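Local structure of aminopeptidase N (Francisella tularensis subsp. tularensis, 5DLL) at residues Y26-H32 with N47-N53; E301-S305 with F342-N347. The protein is a zinc metallopeptidase of the M1 family that removes N-terminal amino acids from peptides, probably those left by intracellular protein breakdown. All coordinates share one frame; numbering follows the deposited sequence.

Contact 1. Residues Y26-H32 with N47-N53; sequences YLIDETH and NLYIVAN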
loop_
_atom_site.group_PDB
_atom_site.type_symbol
_atom_site.label_atom_id
_atom_site.label_comp_id
_atom_site.label_asym_id
_atom_site.label_seq_id
_atom_site.Cartn_x
_atom_site.Cartn_y
_atom_site.Cartn_z
ATOM N N TYR A 26 -11.469 3.004 -33.700
ATOM C CA TYR A 26 -10.208 3.422 -34.320
ATOM C C TYR A 26 -9.055 3.276 -33.328
ATOM O O TYR A 26 -9.257 3.390 -32.114
ATOM C CB TYR A 26 -10.320 4.856 -34.857
ATOM C CG TYR A 26 -11.090 4.908 -36.159
ATOM C CD1 TYR A 26 -10.437 4.750 -37.378
ATOM C CD2 TYR A 26 -12.473 5.068 -36.174
ATOM C CE1 TYR A 26 -11.134 4.768 -38.575
ATOM C CE2 TYR A 26 -13.179 5.086 -37.368
ATOM C CZ TYR A 26 -12.504 4.933 -38.566
ATOM O OH TYR A 26 -13.186 4.950 -39.760
ATOM N N LEU A 27 -7.861 3.002 -33.855
ATOM C CA LEU A 27 -6.670 2.755 -33.036
ATOM C C LEU A 27 -5.491 3.626 -33.456
ATOM O O LEU A 27 -5.428 4.097 -34.588
ATOM C CB LEU A 27 -6.264 1.282 -33.117
ATOM C CG LEU A 27 -7.130 0.298 -32.325
ATOM C CD1 LEU A 27 -6.856 -1.131 -32.780
ATOM C CD2 LEU A 27 -6.904 0.447 -30.824
ATOM N N ILE A 28 -4.553 3.813 -32.531
ATOM C CA ILE A 28 -3.388 4.665 -32.748
ATOM C C ILE A 28 -2.124 3.820 -32.678
ATOM O O ILE A 28 -1.854 3.169 -31.668
ATOM C CB ILE A 28 -3.319 5.809 -31.710
ATOM C CG1 ILE A 28 -4.646 6.583 -31.707
ATOM C CG2 ILE A 28 -2.129 6.729 -32.001
ATOM C CD1 ILE A 28 -4.705 7.751 -30.743
ATOM N N ASP A 29 -1.368 3.832 -33.772
ATOM C CA ASP A 29 -0.114 3.102 -33.873
ATOM C C ASP A 29 1.036 3.930 -33.314
ATOM O O ASP A 29 1.858 3.414 -32.548
ATOM C CB ASP A 29 0.167 2.733 -35.336
ATOM C CG ASP A 29 -0.747 1.625 -35.858
ATOM O OD1 ASP A 29 -1.450 0.977 -35.046
ATOM O OD2 ASP A 29 -0.748 1.392 -37.089
ATOM N N GLU A 30 1.094 5.203 -33.708
ATOM C CA GLU A 30 2.161 6.111 -33.291
ATOM C C GLU A 30 1.628 7.484 -32.907
ATOM O O GLU A 30 0.606 7.933 -33.413
ATOM C CB GLU A 30 3.200 6.282 -34.401
ATOM C CG GLU A 30 3.769 4.975 -34.922
ATOM C CD GLU A 30 5.216 5.092 -35.347
ATOM O OE1 GLU A 30 5.566 6.092 -36.000
ATOM O OE2 GLU A 30 6.005 4.179 -35.018
ATOM N N THR A 31 2.358 8.151 -32.020
ATOM C CA THR A 31 1.997 9.473 -31.533
ATOM C C THR A 31 3.257 10.336 -31.493
ATOM O O THR A 31 4.203 10.025 -30.769
ATOM C CB THR A 31 1.389 9.370 -30.123
ATOM O OG1 THR A 31 0.238 8.512 -30.162
ATOM C CG2 THR A 31 0.995 10.745 -29.595
ATOM N N HIS A 32 3.279 11.398 -32.293
ATOM C CA HIS A 32 4.417 12.314 -32.335
ATOM C C HIS A 32 3.996 13.667 -31.791
ATOM O O HIS A 32 3.156 14.336 -32.386
ATOM C CB HIS A 32 4.939 12.470 -33.761
ATOM C CG HIS A 32 5.509 11.211 -34.331
ATOM N ND1 HIS A 32 4.739 10.098 -34.588
ATOM C CD2 HIS A 32 6.772 10.887 -34.692
ATOM C CE1 HIS A 32 5.504 9.142 -35.080
ATOM N NE2 HIS A 32 6.743 9.594 -35.153
ATOM N N ASN A 47 0.938 14.635 -34.058
ATOM C CA ASN A 47 0.651 13.832 -35.238
ATOM C C ASN A 47 0.239 12.434 -34.820
ATOM O O ASN A 47 1.064 11.652 -34.357
ATOM C CB ASN A 47 1.873 13.751 -36.146
ATOM C CG ASN A 47 2.032 14.973 -37.016
ATOM O OD1 ASN A 47 2.023 14.873 -38.239
ATOM N ND2 ASN A 47 2.186 16.133 -36.393
ATOM N N LEU A 48 -1.041 12.130 -34.994
ATOM C CA LEU A 48 -1.608 10.849 -34.603
ATOM C C LEU A 48 -1.760 9.991 -35.841
ATOM O O LEU A 48 -2.488 10.363 -36.765
ATOM C CB LEU A 48 -2.982 11.047 -33.947
ATOM C CG LEU A 48 -3.005 11.403 -32.459
ATOM C CD1 LEU A 48 -1.926 12.408 -32.093
ATOM C CD2 LEU A 48 -4.381 11.920 -32.063
ATOM N N TYR A 49 -1.074 8.851 -35.861
ATOM C CA TYR A 49 -1.159 7.919 -36.985
ATOM C C TYR A 49 -2.172 6.842 -36.647
ATOM O O TYR A 49 -1.888 5.905 -35.911
ATOM C CB TYR A 49 0.216 7.359 -37.329
ATOM C CG TYR A 49 1.151 8.457 -37.783
ATOM C CD1 TYR A 49 1.195 8.853 -39.111
ATOM C CD2 TYR A 49 1.954 9.132 -36.874
ATOM C CE1 TYR A 49 2.034 9.874 -39.525
ATOM C CE2 TYR A 49 2.790 10.154 -37.281
ATOM C CZ TYR A 49 2.827 10.517 -38.606
ATOM O OH TYR A 49 3.664 11.530 -39.001
ATOM N N ILE A 50 -3.366 7.012 -37.207
ATOM C CA ILE A 50 -4.564 6.309 -36.778
ATOM C C ILE A 50 -5.008 5.301 -37.834
ATOM O O ILE A 50 -4.842 5.528 -39.036
ATOM C CB ILE A 50 -5.699 7.329 -36.525
ATOM C CG1 ILE A 50 -5.272 8.349 -35.460
ATOM C CG2 ILE A 50 -6.987 6.632 -36.109
ATOM C CD1 ILE A 50 -6.087 9.623 -35.472
ATOM N N VAL A 51 -5.585 4.194 -37.375
ATOM C CA VAL A 51 -6.078 3.146 -38.266
ATOM C C VAL A 51 -7.407 2.572 -37.760
ATOM O O VAL A 51 -7.633 2.465 -36.555
ATOM C CB VAL A 51 -5.028 2.026 -38.441
ATOM C CG1 VAL A 51 -4.873 1.207 -37.165
ATOM C CG2 VAL A 51 -5.385 1.136 -39.622
ATOM N N ALA A 52 -8.283 2.222 -38.699
ATOM C CA ALA A 52 -9.581 1.635 -38.380
ATOM C C ALA A 52 -9.402 0.292 -37.682
ATOM O O ALA A 52 -8.611 -0.535 -38.134
ATOM C CB ALA A 52 -10.399 1.464 -39.652
ATOM N N ASN A 53 -10.133 0.085 -36.585
ATOM C CA ASN A 53 -10.024 -1.140 -35.787
ATOM C C ASN A 53 -10.951 -2.243 -36.296
ATOM O O ASN A 53 -12.166 -2.120 -36.213
ATOM C CB ASN A 53 -10.344 -0.842 -34.317
ATOM C CG ASN A 53 -10.147 -2.049 -33.411
ATOM O OD1 ASN A 53 -9.552 -3.051 -33.804
ATOM N ND2 ASN A 53 -10.650 -1.955 -32.186
#

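Contact 2. Residues E301-S305 with F342-N347; sequences ELVQS and FTSDLN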
loop_
_atom_site.group_PDB
_atom_site.type_symbol
_atom_site.label_atom_id
_atom_site.label_comp_id
_atom_site.label_asym_id
_atom_site.label_seq_id
_atom_site.Cartn_x
_atom_site.Cartn_y
_atom_site.Cartn_z
ATOM N N GLU A 301 12.875 0.674 4.586
ATOM C CA GLU A 301 12.118 -0.438 3.994
ATOM C C GLU A 301 10.982 0.048 3.094
ATOM O O GLU A 301 10.671 -0.585 2.076
ATOM C CB GLU A 301 11.533 -1.342 5.082
ATOM C CG GLU A 301 11.092 -2.710 4.573
ATOM C CD GLU A 301 9.717 -3.120 5.072
ATOM O OE1 GLU A 301 9.624 -4.127 5.806
ATOM O OE2 GLU A 301 8.726 -2.435 4.724
ATOM N N LEU A 302 10.359 1.160 3.485
ATOM C CA LEU A 302 9.259 1.741 2.717
ATOM C C LEU A 302 9.744 2.411 1.435
ATOM O O LEU A 302 9.112 2.264 0.387
ATOM C CB LEU A 302 8.473 2.734 3.572
ATOM C CG LEU A 302 7.617 2.095 4.672
ATOM C CD1 LEU A 302 7.184 3.135 5.701
ATOM C CD2 LEU A 302 6.413 1.381 4.072
ATOM N N VAL A 303 10.857 3.140 1.523
ATOM C CA VAL A 303 11.499 3.744 0.345
ATOM C C VAL A 303 11.822 2.675 -0.692
ATOM O O VAL A 303 11.598 2.867 -1.888
ATOM C CB VAL A 303 12.804 4.487 0.717
ATOM C CG1 VAL A 303 13.638 4.803 -0.520
ATOM C CG2 VAL A 303 12.492 5.768 1.478
ATOM N N GLN A 304 12.359 1.557 -0.213
ATOM C CA GLN A 304 12.670 0.408 -1.054
ATOM C C GLN A 304 11.415 -0.144 -1.729
ATOM O O GLN A 304 11.404 -0.357 -2.938
ATOM C CB GLN A 304 13.330 -0.687 -0.206
ATOM C CG GLN A 304 13.965 -1.816 -1.006
ATOM C CD GLN A 304 14.276 -3.036 -0.156
ATOM O OE1 GLN A 304 13.420 -3.536 0.581
ATOM N NE2 GLN A 304 15.502 -3.528 -0.265
ATOM N N SER A 305 10.374 -0.370 -0.925
ATOM C CA SER A 305 9.082 -0.909 -1.385
ATOM C C SER A 305 8.398 -0.013 -2.412
ATOM O O SER A 305 7.838 -0.491 -3.406
ATOM C CB SER A 305 8.140 -1.081 -0.186
ATOM O OG SER A 305 6.833 -1.425 -0.604
ATOM N N PHE A 342 9.049 -8.893 -3.282
ATOM C CA PHE A 342 10.355 -8.241 -3.361
ATOM C C PHE A 342 10.833 -7.893 -1.966
ATOM O O PHE A 342 11.948 -8.235 -1.572
ATOM C CB PHE A 342 10.224 -6.985 -4.227
ATOM C CG PHE A 342 11.400 -6.048 -4.163
ATOM C CD1 PHE A 342 12.676 -6.481 -4.482
ATOM C CD2 PHE A 342 11.210 -4.700 -3.849
ATOM C CE1 PHE A 342 13.750 -5.604 -4.451
ATOM C CE2 PHE A 342 12.277 -3.818 -3.818
ATOM C CZ PHE A 342 13.551 -4.271 -4.120
ATOM N N THR A 343 9.967 -7.223 -1.215
ATOM C CA THR A 343 10.255 -6.890 0.172
ATOM C C THR A 343 10.476 -8.140 1.044
ATOM O O THR A 343 11.324 -8.122 1.934
ATOM C CB THR A 343 9.147 -5.989 0.745
ATOM O OG1 THR A 343 9.227 -4.713 0.106
ATOM C CG2 THR A 343 9.296 -5.787 2.250
ATOM N N SER A 344 9.737 -9.215 0.773
ATOM C CA SER A 344 9.858 -10.462 1.537
ATOM C C SER A 344 11.228 -11.145 1.371
ATOM O O SER A 344 11.846 -11.578 2.357
ATOM C CB SER A 344 8.742 -11.428 1.135
ATOM O OG SER A 344 7.482 -10.957 1.560
ATOM N N ASP A 345 11.691 -11.238 0.127
ATOM C CA ASP A 345 12.992 -11.844 -0.179
ATOM C C ASP A 345 14.172 -11.076 0.427
ATOM O O ASP A 345 15.035 -11.675 1.064
ATOM C CB ASP A 345 13.183 -11.962 -1.696
ATOM C CG ASP A 345 12.201 -12.939 -2.344
ATOM O OD1 ASP A 345 11.652 -13.815 -1.634
ATOM O OD2 ASP A 345 11.986 -12.828 -3.574
ATOM N N LEU A 346 14.199 -9.760 0.240
ATOM C CA LEU A 346 15.328 -8.927 0.688
ATOM C C LEU A 346 15.248 -8.466 2.154
ATOM O O LEU A 346 16.168 -7.806 2.638
ATOM C CB LEU A 346 15.490 -7.705 -0.225
ATOM C CG LEU A 346 16.145 -7.925 -1.593
ATOM C CD1 LEU A 346 15.287 -8.787 -2.507
ATOM C CD2 LEU A 346 16.420 -6.579 -2.244
ATOM N N ASN A 347 14.159 -8.794 2.850
ATOM C CA ASN A 347 14.042 -8.525 4.289
ATOM C C ASN A 347 13.554 -9.799 4.997
ATOM O O ASN A 347 14.124 -10.862 4.777
ATOM C CB ASN A 347 13.131 -7.312 4.555
ATOM C CG ASN A 347 13.571 -6.061 3.802
ATOM O OD1 ASN A 347 14.173 -5.157 4.384
ATOM N ND2 ASN A 347 13.269 -5.998 2.507
#

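Contact 1. Residues Y26-H32 with N47-N53
Leu27 and Val51 form a hydrogen-bonded pair in an antiparallel beta hairpin. Leu27 N reaches Val51 O at 2.8 Å, and Val51 N returns to Leu27 O at the same length. At the other end, His32 and Asn47 make a second such pair, with Asn47 N 2.8 Å from His32 O. Between them the first strand turns a corner at Asp29, whose N still bonds to Tyr49 O.

The packed face carries Tyr26, Ile28, Thr31, Leu48, Ile50 and Ala52. Ile28 and Ile50 lie side by side, CG1 to CG1 at 4.2 Å. The Tyr26 ring, with CG anti to its carbonyl carbon (chi1 -77°), brings CE1 to 3.6 Å from Ala52 CB.

The face with Leu27, His32, Tyr49 and Val51 is more open to solvent. There the His32 side chain runs roughly perpendicular to that of Tyr49, and ND1 of His32 lies 3.3 Å from CE2 of Tyr49. At the corner, Asp29 OD1 lies 4.0 Å from Val51 CG1.

Thr31 OG1 bonds to Tyr143 OH, and Asn53 ND2 to Ser24 O. The hairpin is an inner part of the N-terminal domain's large sheet: strand 150-160 pairs with strand 26-36, and strand 101-110 with strand 42-52.

Contact 2. Residues E301-S305 with F342-N347
The HExxH zinc-binding helix of the M1 peptidase, helix 297-312, here meets the C-terminal part of helix 328-346. The first helix carries the zinc ligand His309, with the ligand His313 just after it, and the second carries the third ligand, Glu332. The short helical segments 301-305 and 342-346 stand 10.6 Å apart at closest approach, with their N-to-C directions at 131°. Side chains therefore make most of the contact.

Gln304 is central. Its CG lies anti to the backbone N (chi1 -168°) and the chain runs on extended, which carries the amide across to the other helix. On the way, Gln304 CG passes 3.8 Å from CE2 of Phe342. The same ring has Gln304 O at its edge, in plane. Beyond, NE2 of Gln304 lies 3.8 Å from CD2 of Leu346. Phe342 also packs edge-to-face on Phe312 of the zinc helix.

One turn earlier, the Glu301 side chain passes crosswise to that of Thr343, with Glu301 CD 3.9 Å from Thr343 CG2. Ser305 CB approaches Thr343 OG1, whose weak hydrogen bond goes to Asp339 O.

Asn347 completes the contact. Its amide plane stands at 81° to that of Gln304. Asn347 ND2 donates to Thr343 O within its own segment at 2.9 Å. Asn347 ND2 also donates to a lone pair of Gln304 OE1, at 3.1 Å.

Overall arrangement
Both segments of contact 1 precede those of contact 2 in the chain. Their centres are about 40 Å apart, and their nearest atoms about 29 Å, so they do not touch. They share no strand, sheet or helix. Contact 1 lies in the N-terminal domain, at the hairpin of strands 26-36 and 42-52, with the side chain of Leu48 about 7 Å from the bound sodium ion. Contact 2 lies in the peptidase domain, nearer the centre of the chain, where the side chain of Ser305 is about 10 Å from the zinc ion. One contact is thus plain sheet pairing away from the catalytic metal; the other lies beside the zinc site.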